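Local coordinates for protein DELTA1-pyrroline-2-carboxylate reductase (Thermococcus litoralis DSM 5473, PDB 6T3E) that catalyses the NADH-dependent reduction of delta1-pyrroline-2-carboxylate to L-proline, at residues K262-V267 / E314-K319; A142-A147 / C171-I176; N55-V60 / L82-A87; V46-L51 / D327-K332. One frame throughout, in Å; residues are numbered along the deposited sequence.

Interaction 1. Residues K262-V267 / E314-K319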
loop_
_atom_site.group_PDB
_atom_site.type_symbol
_atom_site.label_atom_id
_atom_site.label_comp_id
_atom_site.label_asym_id
_atom_site.label_seq_id
_atom_site.Cartn_x
_atom_site.Cartn_y
_atom_site.Cartn_z
ATOM N N LYS B 262 4.234 31.483 -15.261
ATOM C CA LYS B 262 3.823 32.008 -16.556
ATOM C C LYS B 262 2.620 31.273 -17.146
ATOM O O LYS B 262 1.967 31.810 -18.048
ATOM C CB LYS B 262 5.006 31.943 -17.520
ATOM C CG LYS B 262 4.800 32.621 -18.841
ATOM C CD LYS B 262 5.784 32.089 -19.876
ATOM C CE LYS B 262 7.159 32.709 -19.716
ATOM N NZ LYS B 262 7.365 33.827 -20.692
ATOM N N SER B 263 2.289 30.087 -16.647
ATOM C CA SER B 263 1.336 29.212 -17.311
ATOM C C SER B 263 0.012 29.145 -16.567
ATOM O O SER B 263 -0.089 29.479 -15.382
ATOM C CB SER B 263 1.889 27.790 -17.454
ATOM O OG SER B 263 2.902 27.713 -18.436
ATOM N N LYS B 264 -1.003 28.696 -17.303
ATOM C CA LYS B 264 -2.288 28.305 -16.736
ATOM C C LYS B 264 -2.137 26.878 -16.230
ATOM O O LYS B 264 -2.029 25.940 -17.027
ATOM C CB LYS B 264 -3.388 28.416 -17.791
ATOM C CG LYS B 264 -4.800 28.488 -17.229
ATOM C CD LYS B 264 -5.819 28.009 -18.242
ATOM C CE LYS B 264 -7.014 28.928 -18.298
ATOM N NZ LYS B 264 -7.987 28.480 -19.323
ATOM N N LEU B 265 -2.130 26.717 -14.906
ATOM C CA LEU B 265 -1.675 25.487 -14.266
ATOM C C LEU B 265 -2.835 24.521 -14.027
ATOM O O LEU B 265 -3.799 24.852 -13.327
ATOM C CB LEU B 265 -0.966 25.827 -12.956
ATOM C CG LEU B 265 -0.421 24.674 -12.115
ATOM C CD1 LEU B 265 0.473 23.782 -12.957
ATOM C CD2 LEU B 265 0.341 25.211 -10.910
ATOM N N VAL B 266 -2.724 23.315 -14.579
ATOM C CA VAL B 266 -3.651 22.221 -14.303
ATOM C C VAL B 266 -2.851 21.071 -13.706
ATOM O O VAL B 266 -1.775 20.729 -14.209
ATOM C CB VAL B 266 -4.415 21.768 -15.565
ATOM C CG1 VAL B 266 -5.235 20.522 -15.272
ATOM C CG2 VAL B 266 -5.318 22.885 -16.075
ATOM N N VAL B 267 -3.378 20.479 -12.636
ATOM C CA VAL B 267 -2.702 19.412 -11.912
ATOM C C VAL B 267 -3.542 18.148 -12.005
ATOM O O VAL B 267 -4.764 18.208 -12.169
ATOM C CB VAL B 267 -2.459 19.794 -10.437
ATOM C CG1 VAL B 267 -1.625 21.071 -10.352
ATOM C CG2 VAL B 267 -3.775 19.953 -9.711
ATOM N N GLU B 314 -2.542 32.003 -24.406
ATOM C CA GLU B 314 -2.158 31.489 -23.098
ATOM C C GLU B 314 -1.174 30.329 -23.235
ATOM O O GLU B 314 -1.137 29.626 -24.250
ATOM C CB GLU B 314 -3.388 31.067 -22.281
ATOM C CG GLU B 314 -4.534 30.422 -23.052
ATOM C CD GLU B 314 -5.813 30.298 -22.219
ATOM O OE1 GLU B 314 -6.621 29.377 -22.483
ATOM O OE2 GLU B 314 -6.011 31.119 -21.296
ATOM N N ILE B 315 -0.332 30.166 -22.220
ATOM C CA ILE B 315 0.559 29.017 -22.115
ATOM C C ILE B 315 -0.015 28.077 -21.066
ATOM O O ILE B 315 -0.214 28.476 -19.912
ATOM C CB ILE B 315 1.990 29.435 -21.754
ATOM C CG1 ILE B 315 2.540 30.393 -22.807
ATOM C CG2 ILE B 315 2.874 28.210 -21.637
ATOM C CD1 ILE B 315 3.999 30.643 -22.689
ATOM N N THR B 316 -0.294 26.837 -21.468
ATOM C CA THR B 316 -0.928 25.852 -20.601
ATOM C C THR B 316 0.083 24.816 -20.144
ATOM O O THR B 316 0.860 24.299 -20.952
ATOM C CB THR B 316 -2.083 25.138 -21.317
ATOM O OG1 THR B 316 -1.734 24.915 -22.691
ATOM C CG2 THR B 316 -3.359 25.966 -21.241
ATOM N N LEU B 317 0.024 24.476 -18.857
ATOM C CA LEU B 317 0.934 23.512 -18.250
ATOM C C LEU B 317 0.134 22.494 -17.457
ATOM O O LEU B 317 -0.554 22.855 -16.496
ATOM C CB LEU B 317 1.953 24.208 -17.341
ATOM C CG LEU B 317 2.539 23.340 -16.227
ATOM C CD1 LEU B 317 3.432 22.266 -16.809
ATOM C CD2 LEU B 317 3.295 24.206 -15.236
ATOM N N PHE B 318 0.249 21.222 -17.844
ATOM C CA PHE B 318 -0.347 20.111 -17.109
ATOM C C PHE B 318 0.754 19.441 -16.298
ATOM O O PHE B 318 1.687 18.861 -16.865
ATOM C CB PHE B 318 -1.016 19.111 -18.052
ATOM C CG PHE B 318 -1.454 17.834 -17.375
ATOM C CD1 PHE B 318 -2.300 17.875 -16.279
ATOM C CD2 PHE B 318 -1.025 16.598 -17.842
ATOM C CE1 PHE B 318 -2.704 16.708 -15.654
ATOM C CE2 PHE B 318 -1.423 15.430 -17.229
ATOM C CZ PHE B 318 -2.265 15.483 -16.129
ATOM N N LYS B 319 0.643 19.522 -14.976
ATOM C CA LYS B 319 1.619 18.934 -14.073
ATOM C C LYS B 319 1.074 17.617 -13.552
ATOM O O LYS B 319 0.009 17.588 -12.931
ATOM C CB LYS B 319 1.929 19.870 -12.909
ATOM C CG LYS B 319 3.021 19.319 -12.021
ATOM C CD LYS B 319 4.311 19.174 -12.805
ATOM C CE LYS B 319 4.971 17.832 -12.583
ATOM N NZ LYS B 319 6.375 17.874 -13.111
#
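K264 and V266 pair with I315, L317 and K319 through a ladder of four backbone hydrogen bonds that joins strands 264-267 and 316-319. The first is K264 N to I315 O at 2.7 Å. L317 N returns to K264 O at 3.1 Å, entering well above that carbonyl's plane. V266 N then reaches L317 O at 2.9 Å in an almost linear bond (178° at the hydrogen), and K319 N closes the series on V266 O at 2.8 Å. Axes inclined by only 22° identify the pair as parallel neighbours.

Apolar contact occurs on both faces. On the face of L265, L317, V267 and K319, the two leucines lie side by side and point the same way, with L265 CD1 3.7 Å from L317 CD2. On the other, the F318 ring lies obliquely near V266, its CD1 4.1 Å from V266 CG1; CG anti to the backbone N (chi1 171°) carries the ring along this face, which helix 128-146 covers through L146.

The charged pairing is peripheral: K264 NZ and E314 OE1 form a 3.6 Å salt bridge, E314 being poorly ordered. K264 NZ also binds E310 and G308 O. K319 instead turns its amine from strand 264-267 to D279 and S244, with its side chain about 7 Å from the bound NADH.

With strand 241-244 bonded to T316 and strand 294-297 to L265 and V267, this is the interior of the parallel sheet of a Rossmann-type, dinucleotide-binding domain.

Interaction 2. Residues A142-A147 / C171-I176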
loop_
_atom_site.group_PDB
_atom_site.type_symbol
_atom_site.label_atom_id
_atom_site.label_comp_id
_atom_site.label_asym_id
_atom_site.label_seq_id
_atom_site.Cartn_x
_atom_site.Cartn_y
_atom_site.Cartn_z
ATOM N N ALA B 142 -5.437 15.318 -20.862
ATOM C CA ALA B 142 -5.207 16.730 -20.570
ATOM C C ALA B 142 -4.823 17.487 -21.830
ATOM O O ALA B 142 -5.251 18.628 -22.027
ATOM C CB ALA B 142 -4.137 16.895 -19.496
ATOM N N THR B 143 -4.032 16.860 -22.704
ATOM C CA THR B 143 -3.653 17.496 -23.964
ATOM C C THR B 143 -4.878 17.827 -24.818
ATOM O O THR B 143 -4.913 18.867 -25.482
ATOM C CB THR B 143 -2.673 16.588 -24.718
ATOM O OG1 THR B 143 -1.502 16.388 -23.916
ATOM C CG2 THR B 143 -2.276 17.177 -26.076
ATOM N N LYS B 144 -5.903 16.965 -24.796
ATOM C CA LYS B 144 -7.116 17.220 -25.576
ATOM C C LYS B 144 -7.778 18.539 -25.195
ATOM O O LYS B 144 -8.315 19.246 -26.057
ATOM C CB LYS B 144 -8.109 16.078 -25.392
ATOM C CG LYS B 144 -8.285 15.211 -26.613
ATOM C CD LYS B 144 -9.495 14.301 -26.466
ATOM C CE LYS B 144 -9.350 13.396 -25.253
ATOM N NZ LYS B 144 -10.532 12.499 -25.104
ATOM N N TYR B 145 -7.803 18.859 -23.905
ATOM C CA TYR B 145 -8.485 20.052 -23.428
ATOM C C TYR B 145 -7.602 21.287 -23.378
ATOM O O TYR B 145 -8.134 22.403 -23.401
ATOM C CB TYR B 145 -9.049 19.815 -22.024
ATOM C CG TYR B 145 -10.114 18.757 -21.965
ATOM C CD1 TYR B 145 -11.456 19.103 -21.938
ATOM C CD2 TYR B 145 -9.779 17.410 -21.937
ATOM C CE1 TYR B 145 -12.433 18.142 -21.889
ATOM C CE2 TYR B 145 -10.748 16.437 -21.889
ATOM C CZ TYR B 145 -12.075 16.807 -21.865
ATOM O OH TYR B 145 -13.046 15.834 -21.811
ATOM N N LEU B 146 -6.273 21.121 -23.309
ATOM C CA LEU B 146 -5.364 22.229 -23.027
ATOM C C LEU B 146 -4.465 22.630 -24.183
ATOM O O LEU B 146 -3.914 23.732 -24.150
ATOM C CB LEU B 146 -4.459 21.896 -21.828
ATOM C CG LEU B 146 -5.114 21.664 -20.471
ATOM C CD1 LEU B 146 -4.079 21.317 -19.423
ATOM C CD2 LEU B 146 -5.910 22.887 -20.068
ATOM N N ALA B 147 -4.300 21.787 -25.195
ATOM C CA ALA B 147 -3.369 22.066 -26.274
ATOM C C ALA B 147 -4.106 22.657 -27.466
ATOM O O ALA B 147 -5.285 22.367 -27.697
ATOM C CB ALA B 147 -2.619 20.800 -26.702
ATOM N N CYS B 171 0.216 12.048 -29.914
ATOM C CA CYS B 171 -0.089 11.781 -31.319
ATOM C C CYS B 171 -1.508 11.238 -31.501
ATOM O O CYS B 171 -2.106 11.407 -32.574
ATOM C CB CYS B 171 0.920 10.784 -31.895
ATOM S SG CYS B 171 2.659 11.298 -31.937
ATOM N N GLU B 172 -2.048 10.549 -30.494
ATOM C CA GLU B 172 -3.416 10.048 -30.601
ATOM C C GLU B 172 -4.436 11.170 -30.489
ATOM O O GLU B 172 -5.582 11.000 -30.912
ATOM C CB GLU B 172 -3.686 8.980 -29.536
ATOM C CG GLU B 172 -3.043 7.622 -29.830
ATOM C CD GLU B 172 -3.819 6.812 -30.864
ATOM O OE1 GLU B 172 -5.002 7.143 -31.108
ATOM O OE2 GLU B 172 -3.249 5.846 -31.427
ATOM N N VAL B 173 -4.025 12.318 -29.968
ATOM C CA VAL B 173 -4.935 13.404 -29.646
ATOM C C VAL B 173 -4.757 14.617 -30.561
ATOM O O VAL B 173 -5.704 15.404 -30.707
ATOM C CB VAL B 173 -4.761 13.794 -28.158
ATOM C CG1 VAL B 173 -5.114 15.239 -27.870
ATOM C CG2 VAL B 173 -5.550 12.838 -27.265
ATOM N N ARG B 174 -3.610 14.764 -31.223
ATOM C CA ARG B 174 -3.332 15.894 -32.100
ATOM C C ARG B 174 -2.730 15.400 -33.413
ATOM O O ARG B 174 -2.300 14.251 -33.529
ATOM C CB ARG B 174 -2.395 16.893 -31.410
ATOM C CG ARG B 174 -3.032 17.600 -30.220
ATOM C CD ARG B 174 -4.101 18.578 -30.675
ATOM N NE ARG B 174 -4.652 19.360 -29.568
ATOM C CZ ARG B 174 -5.850 19.149 -29.021
ATOM N NH1 ARG B 174 -6.627 18.174 -29.479
ATOM N NH2 ARG B 174 -6.274 19.912 -28.016
ATOM N N ASN B 175 -2.765 16.256 -34.435
ATOM C CA ASN B 175 -2.196 15.912 -35.744
ATOM C C ASN B 175 -0.723 16.330 -35.785
ATOM O O ASN B 175 -0.296 17.172 -36.575
ATOM C CB ASN B 175 -2.998 16.560 -36.872
ATOM C CG ASN B 175 -4.272 15.780 -37.224
ATOM O OD1 ASN B 175 -4.234 14.566 -37.451
ATOM N ND2 ASN B 175 -5.405 16.481 -37.260
ATOM N N ILE B 176 0.066 15.682 -34.922
ATOM C CA ILE B 176 1.483 15.997 -34.801
ATOM C C ILE B 176 2.201 15.615 -36.089
ATOM O O ILE B 176 1.966 14.543 -36.660
ATOM C CB ILE B 176 2.072 15.270 -33.580
ATOM C CG1 ILE B 176 1.221 15.555 -32.345
ATOM C CG2 ILE B 176 3.498 15.714 -33.309
ATOM C CD1 ILE B 176 1.347 16.971 -31.831
#
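R174 gathers main-chain carbonyls of K144 and A147 in a buried side-chain-to-backbone contact, where the C-terminal end of helix 128-146 meets the turn following helix 161-173. Its NH2 donates to K144 O at 2.9 Å and to A147 O at 2.7 Å. Both acceptors lie near the guanidinium edge, yet NH2 stands well above each carbonyl plane. T143 O sits over a face of the group, too poorly angled to bond, and accepts from A147 N. NH1 turns back to V173 O, so three backbone carbonyls fix the rotation of the guanidinium. The helix dipole's negative end would probably favour this charge. Both helices belong to the nucleotide-binding half; helix 161-173 is the helix of a glycine-rich strand-turn-helix consistent with a Rossmann motif, and I219 of strand 219-222 touches T143, A147 and R174. A leucine in place of R174 would probably leave the K144 and A147 carbonyls without this donor and the helix end without its compensating charge. Next to the arginine, V173 crosses K144 at about a right angle, its CG1 anti to the backbone N (chi1 153°) and 3.4 Å from K144 CG. The lysine amine continues to a salt bridge with E47.

Interaction 3. Residues N55-V60 / L82-A87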
loop_
_atom_site.group_PDB
_atom_site.type_symbol
_atom_site.label_atom_id
_atom_site.label_comp_id
_atom_site.label_asym_id
_atom_site.label_seq_id
_atom_site.Cartn_x
_atom_site.Cartn_y
_atom_site.Cartn_z
ATOM N N ASN B 55 -17.431 12.674 -9.659
ATOM C CA ASN B 55 -18.788 12.406 -9.195
ATOM C C ASN B 55 -18.829 11.764 -7.811
ATOM O O ASN B 55 -19.898 11.291 -7.403
ATOM C CB ASN B 55 -19.522 11.513 -10.198
ATOM C CG ASN B 55 -19.687 12.173 -11.557
ATOM O OD1 ASN B 55 -19.824 13.393 -11.660
ATOM N ND2 ASN B 55 -19.665 11.367 -12.610
ATOM N N GLY B 56 -17.712 11.768 -7.080
ATOM C CA GLY B 56 -17.656 11.220 -5.737
ATOM C C GLY B 56 -17.681 9.713 -5.651
ATOM O O GLY B 56 -17.983 9.167 -4.586
ATOM N N LYS B 57 -17.358 9.020 -6.742
ATOM C CA LYS B 57 -17.386 7.566 -6.787
ATOM C C LYS B 57 -15.993 6.942 -6.728
ATOM O O LYS B 57 -15.813 5.810 -7.188
ATOM C CB LYS B 57 -18.119 7.099 -8.042
ATOM C CG LYS B 57 -19.582 7.448 -8.068
ATOM C CD LYS B 57 -20.323 6.730 -6.955
ATOM C CE LYS B 57 -21.849 6.909 -7.069
ATOM N NZ LYS B 57 -22.608 5.840 -6.355
ATOM N N ALA B 58 -15.007 7.649 -6.174
ATOM C CA ALA B 58 -13.646 7.141 -6.069
ATOM C C ALA B 58 -13.119 7.352 -4.662
ATOM O O ALA B 58 -13.330 8.408 -4.056
ATOM C CB ALA B 58 -12.703 7.827 -7.063
ATOM N N LYS B 59 -12.411 6.353 -4.157
ATOM C CA LYS B 59 -11.714 6.455 -2.882
ATOM C C LYS B 59 -10.213 6.403 -3.174
ATOM O O LYS B 59 -9.646 5.325 -3.378
ATOM C CB LYS B 59 -12.160 5.349 -1.933
ATOM C CG LYS B 59 -13.462 5.652 -1.249
ATOM C CD LYS B 59 -13.788 4.613 -0.209
ATOM C CE LYS B 59 -15.097 4.956 0.471
ATOM N NZ LYS B 59 -15.610 3.815 1.271
ATOM N N VAL B 60 -9.577 7.572 -3.170
ATOM C CA VAL B 60 -8.147 7.702 -3.453
ATOM C C VAL B 60 -7.448 8.368 -2.275
ATOM O O VAL B 60 -7.211 9.586 -2.301
ATOM C CB VAL B 60 -7.885 8.509 -4.733
ATOM C CG1 VAL B 60 -6.475 8.199 -5.282
ATOM C CG2 VAL B 60 -8.962 8.252 -5.757
ATOM N N LEU B 82 -12.498 2.266 -7.210
ATOM C CA LEU B 82 -13.489 2.937 -8.041
ATOM C C LEU B 82 -14.747 2.087 -7.998
ATOM O O LEU B 82 -14.783 0.985 -8.561
ATOM C CB LEU B 82 -12.987 3.140 -9.468
ATOM C CG LEU B 82 -11.551 3.626 -9.606
ATOM C CD1 LEU B 82 -11.259 3.971 -11.049
ATOM C CD2 LEU B 82 -11.315 4.815 -8.690
ATOM N N GLU B 83 -15.782 2.621 -7.351
ATOM C CA GLU B 83 -16.922 1.814 -6.945
ATOM C C GLU B 83 -17.882 1.554 -8.092
ATOM O O GLU B 83 -18.445 0.459 -8.173
ATOM C CB GLU B 83 -17.630 2.492 -5.772
ATOM C CG GLU B 83 -16.630 3.075 -4.761
ATOM C CD GLU B 83 -17.205 4.135 -3.834
ATOM O OE1 GLU B 83 -17.357 5.296 -4.282
ATOM O OE2 GLU B 83 -17.471 3.811 -2.648
ATOM N N ASP B 84 -18.038 2.506 -9.011
ATOM C CA ASP B 84 -18.854 2.255 -10.196
ATOM C C ASP B 84 -18.195 1.227 -11.109
ATOM O O ASP B 84 -18.835 0.263 -11.544
ATOM C CB ASP B 84 -19.096 3.561 -10.949
ATOM C CG ASP B 84 -20.199 4.385 -10.331
ATOM O OD1 ASP B 84 -20.977 3.832 -9.518
ATOM O OD2 ASP B 84 -20.276 5.591 -10.650
ATOM N N SER B 85 -16.910 1.412 -11.404
ATOM C CA SER B 85 -16.181 0.459 -12.226
ATOM C C SER B 85 -15.829 -0.813 -11.470
ATOM O O SER B 85 -15.434 -1.801 -12.103
ATOM C CB SER B 85 -14.913 1.114 -12.783
ATOM O OG SER B 85 -15.227 1.965 -13.874
ATOM N N GLU B 86 -15.969 -0.813 -10.147
ATOM C CA GLU B 86 -15.605 -1.957 -9.314
ATOM C C GLU B 86 -14.164 -2.384 -9.580
ATOM O O GLU B 86 -13.863 -3.549 -9.844
ATOM C CB GLU B 86 -16.577 -3.117 -9.515
ATOM C CG GLU B 86 -17.968 -2.835 -9.003
ATOM C CD GLU B 86 -18.100 -2.987 -7.491
ATOM O OE1 GLU B 86 -17.081 -2.821 -6.783
ATOM O OE2 GLU B 86 -19.231 -3.277 -7.015
ATOM N N ALA B 87 -13.271 -1.408 -9.505
ATOM C CA ALA B 87 -11.837 -1.605 -9.655
ATOM C C ALA B 87 -11.201 -1.310 -8.305
ATOM O O ALA B 87 -11.178 -0.158 -7.864
ATOM C CB ALA B 87 -11.267 -0.695 -10.743
#
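E83 reaches across K57 with its side chain extended beyond CG, so that OE1 lies beside the K57 peptide group without bonding to its carbonyl oxygen. Having CG anti to its carbonyl carbon (chi1 -41°) directs the carboxylate over the 55-60 backbone. The same residue supplies the single hydrogen bond between the segments, E83 N to K57 O at 3.2 Å, with the donor tilted 20° from the carbonyl plane. The other oxygen, OE2, stays 4.3 Å from K59 NZ, beyond a salt bridge; K59 obliquely crosses the glutamate on its way to E69 and E67 O of the second subunit. Replacing E83 by an alanine would probably leave K59 without this nearby negative charge and uncover the K57 carbonyl. K57 crosses D84 obliquely too, its NZ ending 4.1 Å from D84 OD1. A58 CB meets L82 CD2 at 3.7 Å in an antiparallel, non-hydrogen-bonded pair. G56, in a Schellman motif, ends helix 39-54 just before strand 58-68, outermost of its sheet within the chain, while the turn from strand 73-82 into 87-95 carries a G1 bulge, E86 and A87 both facing L82; L82 touches E52 of helix 39-54 and I325 of helix 324-341.

Interaction 4. Residues V46-L51 / D327-K332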
loop_
_atom_site.group_PDB
_atom_site.type_symbol
_atom_site.label_atom_id
_atom_site.label_comp_id
_atom_site.label_asym_id
_atom_site.label_seq_id
_atom_site.Cartn_x
_atom_site.Cartn_y
_atom_site.Cartn_z
ATOM N N VAL B 46 -8.746 6.235 -18.713
ATOM C CA VAL B 46 -8.265 7.172 -17.704
ATOM C C VAL B 46 -9.196 8.382 -17.627
ATOM O O VAL B 46 -9.450 8.927 -16.546
ATOM C CB VAL B 46 -6.807 7.579 -17.998
ATOM C CG1 VAL B 46 -6.429 8.815 -17.193
ATOM C CG2 VAL B 46 -5.829 6.432 -17.700
ATOM N N GLU B 47 -9.752 8.798 -18.765
ATOM C CA GLU B 47 -10.706 9.902 -18.749
ATOM C C GLU B 47 -11.947 9.553 -17.935
ATOM O O GLU B 47 -12.439 10.379 -17.155
ATOM C CB GLU B 47 -11.094 10.271 -20.177
ATOM C CG GLU B 47 -12.002 11.466 -20.265
ATOM C CD GLU B 47 -11.926 12.159 -21.622
ATOM O OE1 GLU B 47 -11.379 11.553 -22.592
ATOM O OE2 GLU B 47 -12.385 13.322 -21.696
ATOM N N ARG B 48 -12.454 8.328 -18.084
ATOM C CA ARG B 48 -13.631 7.908 -17.328
ATOM C C ARG B 48 -13.326 7.786 -15.839
ATOM O O ARG B 48 -14.187 8.075 -14.993
ATOM C CB ARG B 48 -14.157 6.576 -17.879
ATOM C CG ARG B 48 -15.383 6.062 -17.134
ATOM C CD ARG B 48 -15.336 4.553 -16.808
ATOM N NE ARG B 48 -16.659 4.017 -16.452
ATOM C CZ ARG B 48 -17.373 4.377 -15.382
ATOM N NH1 ARG B 48 -16.903 5.280 -14.524
ATOM N NH2 ARG B 48 -18.568 3.830 -15.165
ATOM N N ALA B 49 -12.094 7.381 -15.506
ATOM C CA ALA B 49 -11.700 7.257 -14.108
ATOM C C ALA B 49 -11.741 8.605 -13.402
ATOM O O ALA B 49 -12.121 8.691 -12.226
ATOM C CB ALA B 49 -10.310 6.641 -14.018
ATOM N N PHE B 50 -11.323 9.667 -14.098
ATOM C CA PHE B 50 -11.367 11.006 -13.522
ATOM C C PHE B 50 -12.792 11.540 -13.452
ATOM O O PHE B 50 -13.142 12.252 -12.502
ATOM C CB PHE B 50 -10.471 11.946 -14.326
ATOM C CG PHE B 50 -9.028 11.879 -13.926
ATOM C CD1 PHE B 50 -8.582 12.539 -12.793
ATOM C CD2 PHE B 50 -8.126 11.132 -14.664
ATOM C CE1 PHE B 50 -7.268 12.470 -12.414
ATOM C CE2 PHE B 50 -6.791 11.059 -14.291
ATOM C CZ PHE B 50 -6.359 11.725 -13.164
ATOM N N LEU B 51 -13.630 11.207 -14.437
ATOM C CA LEU B 51 -15.037 11.561 -14.332
ATOM C C LEU B 51 -15.682 10.840 -13.161
ATOM O O LEU B 51 -16.477 11.432 -12.416
ATOM C CB LEU B 51 -15.766 11.229 -15.630
ATOM C CG LEU B 51 -17.280 11.481 -15.640
ATOM C CD1 LEU B 51 -17.604 12.937 -15.332
ATOM C CD2 LEU B 51 -17.875 11.060 -16.976
ATOM N N ASP B 327 -4.152 3.624 -12.380
ATOM C CA ASP B 327 -3.739 2.229 -12.342
ATOM C C ASP B 327 -4.946 1.308 -12.226
ATOM O O ASP B 327 -5.023 0.296 -12.930
ATOM C CB ASP B 327 -2.760 1.999 -11.191
ATOM C CG ASP B 327 -1.636 3.024 -11.169
ATOM O OD1 ASP B 327 -0.892 3.122 -12.173
ATOM O OD2 ASP B 327 -1.508 3.740 -10.146
ATOM N N ALA B 328 -5.924 1.662 -11.387
ATOM C CA ALA B 328 -7.060 0.762 -11.192
ATOM C C ALA B 328 -7.893 0.645 -12.466
ATOM O O ALA B 328 -8.314 -0.453 -12.838
ATOM C CB ALA B 328 -7.922 1.220 -10.015
ATOM N N ILE B 329 -8.147 1.758 -13.151
ATOM C CA ILE B 329 -8.969 1.686 -14.357
ATOM C C ILE B 329 -8.224 0.952 -15.463
ATOM O O ILE B 329 -8.835 0.250 -16.281
ATOM C CB ILE B 329 -9.439 3.088 -14.794
ATOM C CG1 ILE B 329 -10.573 2.962 -15.811
ATOM C CG2 ILE B 329 -8.304 3.903 -15.365
ATOM C CD1 ILE B 329 -11.830 2.396 -15.224
ATOM N N THR B 330 -6.902 1.103 -15.521
ATOM C CA THR B 330 -6.139 0.378 -16.528
ATOM C C THR B 330 -5.981 -1.103 -16.169
ATOM O O THR B 330 -6.162 -1.975 -17.030
ATOM C CB THR B 330 -4.795 1.071 -16.715
ATOM O OG1 THR B 330 -5.035 2.412 -17.159
ATOM C CG2 THR B 330 -3.946 0.354 -17.747
ATOM N N ALA B 331 -5.737 -1.412 -14.888
ATOM C CA ALA B 331 -5.603 -2.805 -14.473
ATOM C C ALA B 331 -6.895 -3.576 -14.677
ATOM O O ALA B 331 -6.865 -4.731 -15.124
ATOM C CB ALA B 331 -5.197 -2.884 -13.009
ATOM N N LYS B 332 -8.044 -2.957 -14.376
ATOM C CA LYS B 332 -9.299 -3.672 -14.563
ATOM C C LYS B 332 -9.627 -3.799 -16.044
ATOM O O LYS B 332 -10.102 -4.848 -16.489
ATOM C CB LYS B 332 -10.430 -2.959 -13.814
ATOM C CG LYS B 332 -11.797 -3.663 -13.846
ATOM C CD LYS B 332 -12.004 -4.628 -12.640
ATOM C CE LYS B 332 -13.385 -5.343 -12.648
ATOM N NZ LYS B 332 -13.333 -6.784 -12.206
#
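I329 packs its branched side chain against A49 and V46, and these three residues form the close part of the crossing between helices 39-54 and 324-341. A49 CB faces the root of the isoleucine, lying 3.7 Å from both CB and CG2 of I329. CG1 of I329 is anti to the backbone N (chi1 -165°), which puts CG2 in the position between N and the carbonyl carbon and so toward V46: it approaches V46 CA at 4.0 Å and V46 CG2 at 4.2 Å. The small A49 is where the backbones come nearest, its CA 6.2 Å from I329 CA, and the short axes pass at 9.0 Å with an angle of 131°.

Contact thins out on both flanks. V46 CG2 meets T330 OG1 only at 4.1 Å, and that hydroxyl is bonded to E326 O in its own helix. Toward solvent, R48 merely brushes the isoleucine, CD to I329 CD1 at 4.4 Å, before its guanidinium pairs with E52.

Residues turned away from the crossing carry the polar work: E47 bonds to Y145, and D327 bridges R134 and K91, both lining the proline pocket. Across the crossing itself no hydrogen bond or salt bridge is made, so the two helices, far apart in sequence, are joined here by shape and apolar burial, leaving D327 as a second-shell partner of the substrate site.

Interactions 1, 2 and 4 are buried, whereas interaction 3 lies at the surface beside the second subunit. Interactions 1 and 2 share the nucleotide-binding domain and touch: T316 OG1 bonds L146 O, and F318 packs on A142, laying helix 128-146 on the parallel sheet. Interactions 3 and 4 belong to the other domain, centres about 9 Å apart; S85 meets R48 and I329, so the hairpin turn rests on the helix pair. E47 of interaction 4 reaches K144 and Y145 of interaction 2, linking the halves. Chemistry follows place: backbone ladder in the sheet, arginine-to-carbonyl bonds at a helix end, aliphatic contact between helices, loosely paired charges at the surface.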